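Local coordinates for protein N-acetylmuramoyl-L-alanine amidase AmiD (Escherichia coli, PDB 3D2Y) that hydrolyses, with one catalytic zinc ion, the amide link between N-acetylmuramoyl residues and L-amino acids in cell-wall glycopeptides, including anhydro-muropeptides, at residues Pro27-Val31 with Leu96-Ile101; Ser88-Gly92 with Arg209-Asp213; Ile127-Ile131 with Phe166-Leu171; Leu203-Leu207 with Gln223-Ile227; Phe230-Arg235 with Thr247-Ala251. All blocks are in the same frame, centred on the assembly; numbering follows the deposited sequence. Where two conformers were deposited one is given.

Contact 1: residues Pro27-Val31 with Leu96-Ile101; sequences PRIKV and LNDTSI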
# COMPACT_ATOMS: atom_id res chain seq x y z
N PRO A 27 -17.62 5.41 3.27
CA PRO A 27 -17.14 4.02 3.33
C PRO A 27 -16.37 3.66 4.60
O PRO A 27 -15.63 4.49 5.19
CB PRO A 27 -16.18 3.89 2.11
CG PRO A 27 -16.52 5.00 1.19
CD PRO A 27 -17.24 6.10 2.02
N ARG A 28 -16.48 2.39 4.98
CA ARG A 28 -15.58 1.88 6.00
C ARG A 28 -14.20 1.53 5.40
O ARG A 28 -13.21 1.40 6.14
CB ARG A 28 -16.19 0.68 6.68
CG ARG A 28 -17.55 0.94 7.36
CD ARG A 28 -18.09 -0.38 7.99
NE ARG A 28 -19.42 -0.10 8.56
CZ ARG A 28 -19.61 0.47 9.75
NH1 ARG A 28 -20.86 0.68 10.12
NH2 ARG A 28 -18.59 0.81 10.60
N ILE A 29 -14.16 1.33 4.07
CA ILE A 29 -12.91 0.99 3.39
C ILE A 29 -12.22 2.30 2.93
O ILE A 29 -12.81 3.11 2.24
CB ILE A 29 -13.17 0.00 2.20
CG1 ILE A 29 -13.73 -1.32 2.71
CG2 ILE A 29 -11.87 -0.19 1.35
CD1 ILE A 29 -14.54 -2.14 1.68
N LYS A 30 -10.97 2.49 3.33
CA LYS A 30 -10.23 3.71 3.04
C LYS A 30 -8.85 3.42 2.44
O LYS A 30 -8.22 4.33 1.91
CB LYS A 30 -9.99 4.50 4.33
CG LYS A 30 -11.30 4.93 5.07
CD LYS A 30 -11.19 4.71 6.57
CE LYS A 30 -12.46 4.75 7.33
NZ LYS A 30 -12.47 6.10 8.00
N VAL A 31 -8.39 2.16 2.52
CA VAL A 31 -7.00 1.83 2.22
C VAL A 31 -6.92 0.62 1.28
O VAL A 31 -7.71 -0.34 1.41
CB VAL A 31 -6.16 1.64 3.55
CG1 VAL A 31 -4.75 1.15 3.27
CG2 VAL A 31 -6.12 2.98 4.39
N LEU A 96 -5.08 -2.29 10.31
CA LEU A 96 -5.44 -1.96 8.93
C LEU A 96 -6.33 -2.95 8.18
O LEU A 96 -7.03 -2.56 7.23
CB LEU A 96 -4.20 -1.52 8.13
CG LEU A 96 -3.83 -0.04 8.16
CD1 LEU A 96 -4.90 0.81 7.35
CD2 LEU A 96 -3.60 0.49 9.55
N ASN A 97 -6.41 -4.18 8.68
CA ASN A 97 -7.34 -5.19 8.16
C ASN A 97 -8.75 -4.61 8.16
O ASN A 97 -9.50 -4.85 7.23
CB ASN A 97 -7.35 -6.42 9.05
CG ASN A 97 -6.24 -7.38 8.73
OD1 ASN A 97 -5.55 -7.21 7.72
ND2 ASN A 97 -6.04 -8.40 9.59
N ASP A 98 -9.05 -3.84 9.20
CA ASP A 98 -10.42 -3.36 9.45
C ASP A 98 -10.89 -2.45 8.32
O ASP A 98 -12.04 -2.44 7.99
CB ASP A 98 -10.51 -2.54 10.76
CG ASP A 98 -10.25 -3.38 11.98
OD1 ASP A 98 -10.06 -4.60 11.83
OD2 ASP A 98 -10.24 -2.83 13.09
N THR A 99 -10.00 -1.62 7.81
CA THR A 99 -10.34 -0.59 6.86
C THR A 99 -9.69 -0.72 5.48
O THR A 99 -9.70 0.23 4.71
CB THR A 99 -10.04 0.84 7.45
OG1 THR A 99 -8.63 0.98 7.72
CG2 THR A 99 -10.86 1.07 8.78
N SER A 100 -9.12 -1.88 5.16
CA SER A 100 -8.42 -1.98 3.89
C SER A 100 -8.91 -3.13 3.06
O SER A 100 -9.55 -4.07 3.56
CB SER A 100 -6.92 -2.11 4.11
OG SER A 100 -6.57 -3.40 4.63
N ILE A 101 -8.61 -3.01 1.78
CA ILE A 101 -8.66 -4.15 0.85
C ILE A 101 -7.23 -4.58 0.56
O ILE A 101 -6.36 -3.75 0.44
CB ILE A 101 -9.42 -3.73 -0.42
CG1 ILE A 101 -10.91 -3.71 -0.07
CG2 ILE A 101 -9.16 -4.72 -1.55
CD1 ILE A 101 -11.79 -3.20 -1.12

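Contact 2: residues Ser88-Gly92 with Arg209-Asp213; sequences SAWRG and RYGYD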
# COMPACT_ATOMS: atom_id res chain seq x y z
N SER A 88 -0.22 -3.27 12.30
CA SER A 88 -0.05 -2.30 11.23
C SER A 88 -0.48 -0.91 11.69
O SER A 88 -1.22 -0.78 12.68
CB SER A 88 -0.87 -2.71 9.98
OG SER A 88 -2.21 -3.06 10.35
N ALA A 89 0.01 0.10 10.98
CA ALA A 89 -0.26 1.52 11.26
C ALA A 89 -0.10 2.36 9.98
O ALA A 89 0.88 2.21 9.25
CB ALA A 89 0.67 2.03 12.39
N TRP A 90 -1.10 3.20 9.69
CA TRP A 90 -1.04 4.13 8.55
C TRP A 90 -1.86 5.39 8.84
O TRP A 90 -3.09 5.32 9.07
CB TRP A 90 -1.52 3.45 7.25
CG TRP A 90 -1.24 4.30 6.07
CD1 TRP A 90 -2.16 4.89 5.23
CD2 TRP A 90 0.06 4.71 5.59
NE1 TRP A 90 -1.52 5.62 4.24
CE2 TRP A 90 -0.16 5.55 4.46
CE3 TRP A 90 1.38 4.47 6.02
CZ2 TRP A 90 0.90 6.13 3.75
CZ3 TRP A 90 2.44 5.07 5.32
CH2 TRP A 90 2.19 5.90 4.20
N ARG A 91 -1.17 6.53 8.83
CA ARG A 91 -1.81 7.85 8.89
C ARG A 91 -2.75 8.02 10.08
O ARG A 91 -3.85 8.58 9.96
CB ARG A 91 -2.53 8.13 7.55
CG ARG A 91 -1.54 8.51 6.49
CD ARG A 91 -2.15 8.77 5.14
NE ARG A 91 -2.80 10.07 4.94
CZ ARG A 91 -2.19 11.20 4.54
NH1 ARG A 91 -0.87 11.27 4.35
NH2 ARG A 91 -2.91 12.31 4.36
N GLY A 92 -2.34 7.51 11.24
CA GLY A 92 -3.19 7.65 12.43
C GLY A 92 -3.97 6.38 12.78
O GLY A 92 -4.36 6.20 13.93
N ARG A 209 4.46 11.89 9.83
CA ARG A 209 3.30 12.69 9.48
C ARG A 209 2.67 12.27 8.16
O ARG A 209 1.45 12.40 8.00
CB ARG A 209 3.64 14.18 9.42
CG ARG A 209 4.10 14.83 10.76
CD ARG A 209 3.01 14.98 11.84
NE ARG A 209 2.57 13.71 12.41
CZ ARG A 209 3.18 13.04 13.39
NH1 ARG A 209 4.27 13.50 13.99
NH2 ARG A 209 2.68 11.88 13.80
N TYR A 210 3.50 11.78 7.24
CA TYR A 210 3.01 11.23 5.97
C TYR A 210 2.22 9.92 6.19
O TYR A 210 1.24 9.66 5.48
CB TYR A 210 4.10 11.08 4.88
CG TYR A 210 3.48 10.64 3.54
CD1 TYR A 210 2.73 11.54 2.77
CD2 TYR A 210 3.57 9.31 3.10
CE1 TYR A 210 2.16 11.14 1.57
CE2 TYR A 210 2.94 8.90 1.88
CZ TYR A 210 2.27 9.83 1.14
OH TYR A 210 1.63 9.45 -0.03
N GLY A 211 2.66 9.12 7.17
CA GLY A 211 1.82 8.08 7.71
C GLY A 211 2.52 6.91 8.34
O GLY A 211 1.86 6.04 8.90
N TYR A 212 3.86 6.92 8.28
CA TYR A 212 4.67 5.79 8.74
C TYR A 212 4.65 5.65 10.26
O TYR A 212 4.67 6.62 10.96
CB TYR A 212 6.13 5.84 8.18
CG TYR A 212 6.21 5.55 6.69
CD1 TYR A 212 6.61 4.28 6.19
CD2 TYR A 212 5.84 6.54 5.78
CE1 TYR A 212 6.63 4.06 4.79
CE2 TYR A 212 5.86 6.35 4.45
CZ TYR A 212 6.28 5.12 3.92
OH TYR A 212 6.22 4.96 2.55
N ASP A 213 4.75 4.42 10.75
CA ASP A 213 4.75 4.14 12.18
C ASP A 213 6.14 4.53 12.70
O ASP A 213 7.13 3.89 12.34
CB ASP A 213 4.56 2.62 12.35
CG ASP A 213 4.22 2.18 13.78
OD1 ASP A 213 3.89 3.02 14.64
OD2 ASP A 213 4.26 0.95 14.03
O HOH W 1 3.75 2.24 9.21

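Contact 3: residues Ile127-Ile131 with Phe166-Leu171; sequences IQALI and FPWQQL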
# COMPACT_ATOMS: atom_id res chain seq x y z
N ILE A 127 0.84 -6.45 -13.92
CA ILE A 127 0.57 -5.02 -13.68
C ILE A 127 -0.63 -4.60 -14.55
O ILE A 127 -1.56 -3.88 -14.09
CB ILE A 127 1.85 -4.19 -14.03
CG1 ILE A 127 3.07 -4.65 -13.16
CG2 ILE A 127 1.60 -2.70 -13.94
CD1 ILE A 127 2.83 -4.58 -11.61
N GLN A 128 -0.67 -5.09 -15.78
CA GLN A 128 -1.75 -4.73 -16.70
C GLN A 128 -3.14 -5.17 -16.17
O GLN A 128 -4.16 -4.48 -16.38
CB GLN A 128 -1.47 -5.29 -18.12
CG GLN A 128 -0.44 -4.48 -18.99
CD GLN A 128 -0.53 -2.95 -18.82
OE1 GLN A 128 0.34 -2.32 -18.20
NE2 GLN A 128 -1.58 -2.35 -19.36
N ALA A 129 -3.17 -6.33 -15.52
CA ALA A 129 -4.37 -6.90 -14.88
C ALA A 129 -4.75 -6.11 -13.63
O ALA A 129 -5.94 -5.82 -13.37
CB ALA A 129 -4.12 -8.37 -14.54
N LEU A 130 -3.72 -5.76 -12.85
CA LEU A 130 -3.89 -4.97 -11.61
C LEU A 130 -4.53 -3.61 -11.81
O LEU A 130 -5.36 -3.21 -11.00
CB LEU A 130 -2.54 -4.80 -10.93
CG LEU A 130 -2.46 -3.99 -9.63
CD1 LEU A 130 -3.45 -4.53 -8.56
CD2 LEU A 130 -1.01 -3.92 -9.15
N ILE A 131 -4.12 -2.89 -12.86
CA ILE A 131 -4.57 -1.49 -13.07
C ILE A 131 -6.12 -1.31 -13.05
O ILE A 131 -6.60 -0.55 -12.25
CB ILE A 131 -3.84 -0.85 -14.33
CG1 ILE A 131 -2.36 -0.65 -14.00
CG2 ILE A 131 -4.55 0.48 -14.81
CD1 ILE A 131 -1.40 -0.34 -15.25
N PHE A 166 8.57 -3.00 -7.50
CA PHE A 166 7.16 -2.68 -7.75
C PHE A 166 6.99 -1.31 -8.41
O PHE A 166 7.49 -0.32 -7.88
CB PHE A 166 6.27 -2.77 -6.48
CG PHE A 166 4.81 -2.69 -6.80
CD1 PHE A 166 4.11 -1.50 -6.61
CD2 PHE A 166 4.17 -3.77 -7.40
CE1 PHE A 166 2.73 -1.43 -7.00
CE2 PHE A 166 2.84 -3.71 -7.78
CZ PHE A 166 2.11 -2.53 -7.56
N PRO A 167 6.29 -1.25 -9.59
CA PRO A 167 6.26 -0.01 -10.38
C PRO A 167 5.24 1.07 -9.93
O PRO A 167 4.26 1.32 -10.63
CB PRO A 167 5.99 -0.53 -11.81
CG PRO A 167 5.14 -1.78 -11.59
CD PRO A 167 5.56 -2.35 -10.25
N TRP A 168 5.49 1.68 -8.76
CA TRP A 168 4.59 2.71 -8.18
C TRP A 168 4.36 3.92 -9.10
O TRP A 168 3.22 4.38 -9.25
CB TRP A 168 5.10 3.17 -6.83
CG TRP A 168 4.94 2.15 -5.73
CD1 TRP A 168 5.93 1.39 -5.19
CD2 TRP A 168 3.71 1.72 -5.12
NE1 TRP A 168 5.41 0.54 -4.21
CE2 TRP A 168 4.05 0.73 -4.13
CE3 TRP A 168 2.36 2.09 -5.27
CZ2 TRP A 168 3.09 0.10 -3.32
CZ3 TRP A 168 1.40 1.47 -4.45
CH2 TRP A 168 1.78 0.47 -3.48
N GLN A 169 5.45 4.43 -9.69
CA GLN A 169 5.36 5.58 -10.61
C GLN A 169 4.50 5.27 -11.85
O GLN A 169 3.66 6.09 -12.23
CB GLN A 169 6.74 6.09 -11.04
CG GLN A 169 6.70 7.58 -11.39
CD GLN A 169 7.98 8.11 -11.98
OE1 GLN A 169 9.07 7.55 -11.80
NE2 GLN A 169 7.87 9.24 -12.67
N GLN A 170 4.69 4.11 -12.46
CA GLN A 170 3.83 3.65 -13.54
C GLN A 170 2.34 3.65 -13.15
O GLN A 170 1.47 4.03 -13.94
CB GLN A 170 4.21 2.25 -13.98
CG GLN A 170 3.49 1.84 -15.21
CD GLN A 170 3.63 0.40 -15.56
OE1 GLN A 170 2.77 -0.15 -16.25
NE2 GLN A 170 4.69 -0.25 -15.09
N LEU A 171 2.05 3.19 -11.94
CA LEU A 171 0.67 3.12 -11.48
C LEU A 171 0.15 4.52 -11.25
O LEU A 171 -1.03 4.78 -11.51
CB LEU A 171 0.54 2.34 -10.17
CG LEU A 171 0.57 0.82 -10.21
CD1 LEU A 171 -0.21 0.27 -9.03
CD2 LEU A 171 -0.03 0.39 -11.49
O HOH W 2 2.52 -1.13 -19.03

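Contact 4: residues Leu203-Leu207 with Gln223-Ile227; sequences LLELL and QRRVI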
# COMPACT_ATOMS: atom_id res chain seq x y z
N LEU A 203 13.95 13.85 9.20
CA LEU A 203 13.31 13.00 8.19
C LEU A 203 12.21 12.11 8.79
O LEU A 203 11.11 11.99 8.23
CB LEU A 203 14.37 12.21 7.39
CG LEU A 203 13.80 11.26 6.32
CD1 LEU A 203 12.93 11.96 5.22
CD2 LEU A 203 14.87 10.37 5.68
N LEU A 204 12.49 11.49 9.93
CA LEU A 204 11.48 10.63 10.58
C LEU A 204 10.19 11.35 10.99
O LEU A 204 9.09 10.78 10.92
CB LEU A 204 12.07 9.88 11.74
CG LEU A 204 13.16 8.87 11.37
CD1 LEU A 204 13.94 8.62 12.61
CD2 LEU A 204 12.55 7.61 10.85
N GLU A 205 10.31 12.60 11.42
CA GLU A 205 9.13 13.38 11.68
C GLU A 205 8.23 13.46 10.45
O GLU A 205 7.03 13.20 10.54
CB GLU A 205 9.47 14.78 12.22
CG GLU A 205 8.22 15.66 12.34
CD GLU A 205 8.52 17.10 12.71
OE1 GLU A 205 9.57 17.37 13.34
OE2 GLU A 205 7.70 17.97 12.37
N LEU A 206 8.82 13.81 9.31
CA LEU A 206 8.10 13.93 8.05
C LEU A 206 7.43 12.59 7.68
O LEU A 206 6.28 12.54 7.26
CB LEU A 206 9.05 14.36 6.91
CG LEU A 206 9.68 15.76 7.06
CD1 LEU A 206 10.60 15.98 5.87
CD2 LEU A 206 8.67 16.92 7.14
N LEU A 207 8.18 11.50 7.81
CA LEU A 207 7.62 10.18 7.49
C LEU A 207 6.48 9.81 8.40
O LEU A 207 5.43 9.30 7.93
CB LEU A 207 8.72 9.11 7.49
CG LEU A 207 9.85 9.41 6.52
CD1 LEU A 207 10.80 8.18 6.47
CD2 LEU A 207 9.35 9.80 5.12
N GLN A 223 14.98 2.63 12.84
CA GLN A 223 14.83 3.92 12.15
C GLN A 223 15.17 3.72 10.68
O GLN A 223 14.53 4.31 9.81
CB GLN A 223 15.75 5.00 12.78
CG GLN A 223 15.34 5.48 14.18
CD GLN A 223 16.35 6.45 14.82
OE1 GLN A 223 17.19 7.03 14.14
NE2 GLN A 223 16.27 6.62 16.14
N ARG A 224 16.17 2.86 10.41
CA ARG A 224 16.54 2.44 9.05
C ARG A 224 15.41 1.69 8.32
O ARG A 224 15.16 1.96 7.15
CB ARG A 224 17.83 1.59 9.04
CG ARG A 224 19.11 2.38 9.14
CD ARG A 224 20.34 1.56 8.70
NE ARG A 224 20.58 0.39 9.55
CZ ARG A 224 21.21 0.40 10.72
NH1 ARG A 224 21.68 1.53 11.24
NH2 ARG A 224 21.37 -0.73 11.39
N ARG A 225 14.72 0.77 8.99
CA ARG A 225 13.63 0.06 8.36
C ARG A 225 12.52 1.02 7.93
O ARG A 225 11.95 0.86 6.85
CB ARG A 225 13.11 -1.07 9.28
CG ARG A 225 14.05 -2.28 9.40
CD ARG A 225 13.55 -3.57 8.69
NE ARG A 225 12.51 -3.33 7.67
CZ ARG A 225 11.76 -4.25 7.06
NH1 ARG A 225 11.88 -5.55 7.32
NH2 ARG A 225 10.85 -3.84 6.18
N VAL A 226 12.24 2.04 8.74
CA VAL A 226 11.17 3.00 8.34
C VAL A 226 11.61 3.73 7.06
O VAL A 226 10.83 3.86 6.11
CB VAL A 226 10.82 3.96 9.47
CG1 VAL A 226 9.82 5.01 8.99
CG2 VAL A 226 10.23 3.20 10.65
N ILE A 227 12.86 4.18 7.02
CA ILE A 227 13.31 5.05 5.95
C ILE A 227 13.42 4.19 4.70
O ILE A 227 13.04 4.60 3.60
CB ILE A 227 14.65 5.74 6.30
CG1 ILE A 227 14.42 6.86 7.36
CG2 ILE A 227 15.22 6.39 5.06
CD1 ILE A 227 15.69 7.34 8.17

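Contact 5: residues Phe230-Arg235 with Thr247-Ala251; sequences FQMHFR and TQAIA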
# COMPACT_ATOMS: atom_id res chain seq x y z
N PHE A 230 10.06 3.60 3.03
CA PHE A 230 9.65 4.80 2.30
C PHE A 230 10.38 4.86 0.94
O PHE A 230 9.78 5.16 -0.13
CB PHE A 230 9.96 6.04 3.15
CG PHE A 230 9.69 7.33 2.46
CD1 PHE A 230 8.38 7.74 2.21
CD2 PHE A 230 10.76 8.18 2.08
CE1 PHE A 230 8.12 8.96 1.55
CE2 PHE A 230 10.52 9.40 1.41
CZ PHE A 230 9.19 9.78 1.15
N GLN A 231 11.68 4.54 0.98
CA GLN A 231 12.53 4.57 -0.22
C GLN A 231 12.14 3.48 -1.20
O GLN A 231 12.12 3.71 -2.42
CB GLN A 231 14.01 4.47 0.14
CG GLN A 231 14.53 5.72 0.91
CD GLN A 231 15.90 5.52 1.55
OE1 GLN A 231 16.25 4.42 1.96
NE2 GLN A 231 16.65 6.61 1.68
N MET A 232 11.87 2.28 -0.69
CA MET A 232 11.38 1.18 -1.55
C MET A 232 10.16 1.58 -2.36
O MET A 232 10.03 1.17 -3.51
CB MET A 232 11.10 -0.11 -0.78
CG MET A 232 12.34 -0.82 -0.28
SD MET A 232 11.95 -2.45 0.36
CE MET A 232 11.16 -2.10 1.91
N HIS A 233 9.30 2.44 -1.79
CA HIS A 233 8.09 2.92 -2.46
C HIS A 233 8.41 4.16 -3.36
O HIS A 233 7.99 4.22 -4.53
CB HIS A 233 7.03 3.23 -1.38
CG HIS A 233 5.65 3.54 -1.89
ND1 HIS A 233 4.51 3.28 -1.16
CD2 HIS A 233 5.24 4.14 -3.04
CE1 HIS A 233 3.45 3.70 -1.84
NE2 HIS A 233 3.87 4.23 -2.97
N PHE A 234 9.16 5.12 -2.83
CA PHE A 234 9.22 6.46 -3.41
C PHE A 234 10.60 6.88 -3.90
O PHE A 234 10.70 7.90 -4.58
CB PHE A 234 8.67 7.52 -2.43
CG PHE A 234 7.22 7.38 -2.11
CD1 PHE A 234 6.27 7.84 -3.04
CD2 PHE A 234 6.80 6.85 -0.89
CE1 PHE A 234 4.92 7.75 -2.77
CE2 PHE A 234 5.41 6.74 -0.62
CZ PHE A 234 4.48 7.22 -1.57
N ARG A 235 11.64 6.08 -3.61
CA ARG A 235 13.01 6.40 -4.09
C ARG A 235 13.79 5.08 -4.22
O ARG A 235 14.76 4.85 -3.50
CB ARG A 235 13.72 7.39 -3.16
CG ARG A 235 14.79 8.28 -3.87
CD ARG A 235 16.12 7.57 -4.14
NE ARG A 235 16.72 7.09 -2.90
CZ ARG A 235 17.56 7.79 -2.13
NH1 ARG A 235 18.03 7.25 -1.02
NH2 ARG A 235 17.94 9.00 -2.49
N THR A 247 15.55 11.92 -0.44
CA THR A 247 14.53 11.29 0.38
C THR A 247 13.66 12.32 1.15
O THR A 247 12.42 12.26 1.10
CB THR A 247 15.13 10.25 1.39
OG1 THR A 247 15.89 9.28 0.67
CG2 THR A 247 14.04 9.52 2.11
N GLN A 248 14.31 13.26 1.84
CA GLN A 248 13.64 14.34 2.51
C GLN A 248 12.77 15.18 1.54
O GLN A 248 11.63 15.50 1.87
CB GLN A 248 14.65 15.24 3.22
CG GLN A 248 14.00 16.43 3.88
CD GLN A 248 14.97 17.40 4.53
OE1 GLN A 248 16.00 17.76 3.95
NE2 GLN A 248 14.61 17.86 5.73
N ALA A 249 13.31 15.55 0.38
CA ALA A 249 12.59 16.40 -0.59
C ALA A 249 11.33 15.71 -1.10
O ALA A 249 10.28 16.35 -1.29
CB ALA A 249 13.48 16.78 -1.74
N ILE A 250 11.42 14.41 -1.29
CA ILE A 250 10.28 13.59 -1.74
C ILE A 250 9.19 13.61 -0.68
O ILE A 250 8.01 13.86 -1.01
CB ILE A 250 10.76 12.17 -2.11
CG1 ILE A 250 11.57 12.24 -3.43
CG2 ILE A 250 9.57 11.19 -2.23
CD1 ILE A 250 12.32 10.94 -3.77
N ALA A 251 9.59 13.38 0.57
CA ALA A 251 8.69 13.40 1.72
C ALA A 251 8.03 14.77 1.82
O ALA A 251 6.82 14.84 2.04
CB ALA A 251 9.46 13.10 3.02

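Contact 1: residues Pro27-Val31 with Leu96-Ile101
Leu96 meets Val31 through one methyl: its CD1 lies 3.9 Å from Val31 CG2, the two side chains crossing at about a right angle. The carbonyl of Leu96 closes the turn that follows, taking Thr99 N and the Ser100 hydroxyl from opposite faces of its plane. Asn97 ND2, in that turn, is hydrogen-bonded to a modified side chain of the bound peptide. Thr99 sets its CB and CG2 against the carbonyl oxygen of Arg28, while the aliphatic CD of Lys30 crosses over its CB. Its own carbonyl oxygen takes two backbone donors, a nearly straight bond from Lys30 N (2.9 Å, 173°) and a longer, more bent one from Val31 N (3.2 Å). At Ser100 the pairing becomes a parallel bridge to Val31, CB to CB 3.9 Å, where strands 31-36 and 100-105 begin side by side in the mixed sheet of the PGRP-type amidase domain. Ser100 OG sits between its backbone N and carbonyl carbon (chi1 72°), which turns it back to Leu96 O at 2.8 Å, above that carbonyl's plane; His84 makes a weak second bond to it. Ile101 N then donates to Val31 O at 2.8 Å. On the side of Ile29, Ile101 CD1 and CG1 press on Ile29 CG2, the CD1 contact at 3.9 Å, and Tyr141 of helix 124-141 packs on both isoleucines.

Contact 2: residues Ser88-Gly92 with Arg209-Asp213
Gly211 lies with its bare CA over the six-membered ring of Trp90, a CH-pi contact 4.0 Å from the ring centroid, at a place where a CB would run into Arg91 CG. It ends helix 200-210 with positive phi, so the chain can turn there and bring its carbonyl to the amidase domain: the short hairpin strand 89-90 of that domain is here joined to the C-terminal helical region. Arg91 N donates almost straight to Gly211 O (3.1 Å, 169°), in the carbonyl plane and on a lone pair. Trp90, its CG anti to the backbone N (chi1 -170°), swings its indole back over this turn and joins Tyr210 and Tyr212 in an aromatic cluster. It points the CZ3-CH2 edge at the face of Tyr212 in a T-shaped pair, planes at 79°, whereas it meets Tyr210 obliquely, CH2 to CD2 at 3.8 Å. The Tyr212 hydroxyl is hydrogen-bonded to Asp153. Arg91 bends at chi3 so that NH1 reaches Tyr210 O at 2.9 Å, the oxygen lying somewhat out of the guanidinium plane; Arg91 NE forms a salt bridge with Asp261, the C-terminal residue. Ala89 CB rests on the Asp213 carboxylate carbon CG at 3.8 Å, and that carboxylate is paired with Lys215. A single water completes the seam, donating to Ala89 O and accepting from Asp213 N, at 2.9 Å from each.

Contact 3: residues Ile127-Ile131 with Phe166-Leu171
Ile127 and Pro167 reach toward each other tip to tip, the CD1 methyl of Ile127 standing 3.6 Å from Pro167 CG. The same methyl lies 3.9 Å from Phe166 CE2, approaching the ring obliquely. Its other branch, CG2, is anti to the backbone N and reaches the side-chain amide of Gln170, where OE1 is nearest at 3.6 Å. One turn on, Leu130 CD2 comes in at the edge of the Phe166 ring, near its plane (3.8 Å to CZ), and Ile131 CG1 touches Leu171 CD2 at 3.6 Å. Cut back to an alanine, Ile127 would lose CD1 and CG2, which is likely to open a gap between helix 124-141 and the Phe166-Pro167 pair and leave the Gln170 amide without its apolar neighbour. The backbone sets up this surface: Pro167, centre of an inverse gamma turn and N-cap of helix 168-173, lays its CD over one face of the Phe166 ring. Phe122 meets that ring edge-to-face, and Ile34 and Leu105 of the central sheet also pack on it. Helix 124-141, which lies on this sheet in the PGRP-like amidase fold, is packed against the start of helix 168-173. Beside a shared water, Gln128 and Gln170 hold nearly coplanar amides, 7° apart. No direct hydrogen bond joins the two segments, so the contact depends on shape and on burial of apolar surface, the two glutamine amides lying at its margin.

Contact 4: residues Leu203-Leu207 with Gln223-Ile227
Leu204, Leu203 and Leu207 close round Ile227, and nearly all of the contact is methyl against methylene or methyl. Leu203 CD2 meets Ile227 CG1 at 3.9 Å, the two side chains crossing obliquely. Leu204 CD2 and Leu207 CD1 come to the same CG1 at about a right angle, each at 4.0 Å, so three leucine tips gather on one methylene. Ile227 presents it because CG1 is anti to the carbonyl carbon (chi1 -73°), which turns the branch toward the N-terminal end of its helix and toward the leucines. Val226 adds a looser touch: its CG1 lies 4.2 Å from Leu204 CD2 and from Leu207 CD1. A mixed contact completes the set at the start of the second segment. There Leu204 CD1 crosses the extended chain of Gln223, nearest at CG (3.8 Å), and touches aliphatic and amide atoms alike; the amide nitrogen makes a weak hydrogen bond to Met218 O. Hydrogen bonds between the segments are absent, and the backbone bonds stay within each helix, Leu207 N to Leu203 O and Ile227 N to Gln223 O. Helix 245-258 packs on the same leucine row, Thr247 against Leu203 and Ala251 against Leu207. The axes of the two short segments approach to 10.8 Å and cross at 54°, an inclined packing of helices 200-210 and 220-234 that belongs to the buried core of a C-terminal helical bundle, joined to the zinc amidase domain.

Contact 5: residues Phe230-Arg235 with Thr247-Ala251
Thr247 OG1 is held by two hydrogen-bonding partners: Gln231 NE2 donates to it at 3.0 Å in an almost straight bond (174°), with the oxygen in the amide plane, and Asp244 is the second. The hydroxyl also sits over one face of the Arg235 guanidinium, whose angle to it is too poor for a bond; that group's NH2 forms salt bridges with Asp244 and Glu246, while NE bonds to Leu238 O. A leucine in place of Gln231 would probably leave Thr247 OG1 without this donor and Gly241 N, which Gln231 OE1 accepts from, without its mate. The short segments 230-234 and 247-251, of helices 220-234 and 245-258, cross at 70° with axes 11.1 Å apart, within the C-terminal helical bundle beside the amidase domain. Phe230, with CG anti to the backbone N (chi1 175°), slides past Thr247 and turns its ring edge to it, CD2 lying 3.5 Å from Thr247 CG2. Farther round the ring, CZ meets Ile250 CG2 at 3.7 Å and Ala251 CB at 3.8 Å. Ile250 splits its branches: CG2 packs on Phe234 CB, whereas CD1 reaches past the helix end to Arg235 CG at 3.6 Å.

Contacts 3, 4 and 5 are buried, while contacts 1 and 2 are partly exposed and rely more on backbone bonding. Contact 1 starts a parallel strand pair of the amidase sheet, and contact 3 packs helices beside that sheet, about 21 Å away between centres. Contact 2 ties the amidase domain to the C-terminal helices; it touches contact 1 through Leu96 and Ser88, and contact 4 through Tyr212 and Val226. Contacts 4 and 5 share helix 220-234, yet the first is almost wholly aliphatic whereas the second adds a polar cluster at a helix end. Trp168 stacked on His233 links contact 3 to contact 5.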